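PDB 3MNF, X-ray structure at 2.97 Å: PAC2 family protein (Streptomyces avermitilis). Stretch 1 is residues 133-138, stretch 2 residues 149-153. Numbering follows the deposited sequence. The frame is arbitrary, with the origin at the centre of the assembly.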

# COMPACT_ATOMS: atom_id res chain seq x y z
N PRO A 133 -21.60 35.32 10.78
CA PRO A 133 -21.80 34.33 11.83
C PRO A 133 -20.67 33.33 11.84
O PRO A 133 -20.28 32.82 10.79
CB PRO A 133 -23.11 33.62 11.43
CG PRO A 133 -23.66 34.37 10.29
CD PRO A 133 -22.53 35.12 9.66
N VAL A 134 -20.15 33.06 13.03
CA VAL A 134 -19.20 31.99 13.25
C VAL A 134 -19.82 31.05 14.28
O VAL A 134 -20.22 31.48 15.34
CB VAL A 134 -17.87 32.53 13.81
CG1 VAL A 134 -16.90 31.39 14.06
CG2 VAL A 134 -17.26 33.55 12.87
N SER A 135 -19.92 29.77 13.96
CA SER A 135 -20.42 28.79 14.92
C SER A 135 -19.45 27.64 15.13
O SER A 135 -18.78 27.25 14.20
CB SER A 135 -21.79 28.27 14.49
OG SER A 135 -21.78 27.88 13.14
N GLY A 136 -19.39 27.12 16.34
CA GLY A 136 -18.53 25.97 16.66
C GLY A 136 -19.20 24.60 16.54
O GLY A 136 -20.42 24.46 16.47
N VAL A 137 -18.37 23.57 16.47
CA VAL A 137 -18.82 22.20 16.53
C VAL A 137 -17.78 21.50 17.38
O VAL A 137 -16.58 21.68 17.17
CB VAL A 137 -18.91 21.50 15.13
CG1 VAL A 137 -19.01 19.99 15.27
CG2 VAL A 137 -20.10 22.04 14.28
N THR A 138 -18.25 20.73 18.36
CA THR A 138 -17.39 19.93 19.20
C THR A 138 -18.15 18.69 19.66
O THR A 138 -19.38 18.70 19.74
CB THR A 138 -16.85 20.76 20.40
OG1 THR A 138 -15.96 19.97 21.17
CG2 THR A 138 -17.99 21.25 21.29
N LEU A 149 -20.46 27.16 23.01
CA LEU A 149 -20.89 26.49 21.76
C LEU A 149 -22.40 26.17 21.72
O LEU A 149 -22.85 25.15 22.26
CB LEU A 149 -20.04 25.24 21.44
N GLU A 150 -23.14 27.08 21.08
CA GLU A 150 -24.62 27.13 21.01
C GLU A 150 -25.31 25.76 20.82
O GLU A 150 -26.07 25.32 21.70
CB GLU A 150 -25.08 28.13 19.93
CG GLU A 150 -24.11 29.31 19.64
CD GLU A 150 -23.02 28.99 18.59
OE1 GLU A 150 -22.88 27.81 18.16
OE2 GLU A 150 -22.28 29.93 18.20
N GLU A 151 -25.06 25.11 19.68
CA GLU A 151 -25.42 23.71 19.43
C GLU A 151 -25.19 23.28 17.98
O GLU A 151 -24.82 24.10 17.12
CB GLU A 151 -26.86 23.38 19.84
CG GLU A 151 -27.08 21.89 20.08
CD GLU A 151 -28.50 21.58 20.52
OE1 GLU A 151 -28.67 21.07 21.65
OE2 GLU A 151 -29.44 21.85 19.75
N THR A 152 -25.41 21.99 17.73
CA THR A 152 -25.31 21.41 16.39
C THR A 152 -26.58 20.66 16.01
O THR A 152 -26.92 19.61 16.60
CB THR A 152 -24.05 20.50 16.24
OG1 THR A 152 -23.91 20.13 14.86
CG2 THR A 152 -24.12 19.23 17.14
N LYS A 153 -27.31 21.22 15.05
CA LYS A 153 -28.44 20.50 14.46
C LYS A 153 -27.98 19.62 13.29
O LYS A 153 -28.61 18.61 12.98
CB LYS A 153 -29.55 21.47 14.05
CG LYS A 153 -30.69 21.55 15.06
CD LYS A 153 -31.59 22.74 14.79
CE LYS A 153 -32.85 22.67 15.65
NZ LYS A 153 -33.54 23.98 15.80

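Val-134 to Val-137 lie in a β-strand, and the end-to-end directions of this stretch and the irregular segment 149–152 differ by 79°; the CA atoms of Gly-136 and Leu-149 lie 5.6 Å apart. The contact is loose: no hydrogen bond joins the modelled atoms, and the two stretches bury 241 Å² in total.

Glu-150 has the largest area covered by the other stretch, 45 Å². Its CB is directed sideways, but with chi1 of -28° and chi2 of 86° (p) the end of the side chain comes nearer the strand. The chi1 value lies between wells and should be read with caution at 2.97 Å. The carboxylate then sits near, without bonding to, three successive residues: OE2 is 3.9 Å from Val-134 O, while OE1 is 3.9 Å from Ser-135 CB and 4.0 Å from Gly-136 N, the last being too long for a hydrogen bond.

Thr-152 points toward the strand in the t rotamer, and its OG1 lies 4.3 Å from Val-137 CG2, a distant van der Waals approach. Val-137 is itself t, with chi1 of 164°. Thr-138, also t, brings CG2 to 4.5 Å from Leu-149 CB, while its OG1 is hydrogen-bonded elsewhere in the structure. Leu-149 points toward the strand but is modelled only to CB, leaving its packing beyond that atom undefined. Glu-151, by contrast, points away with an extended t,t chain.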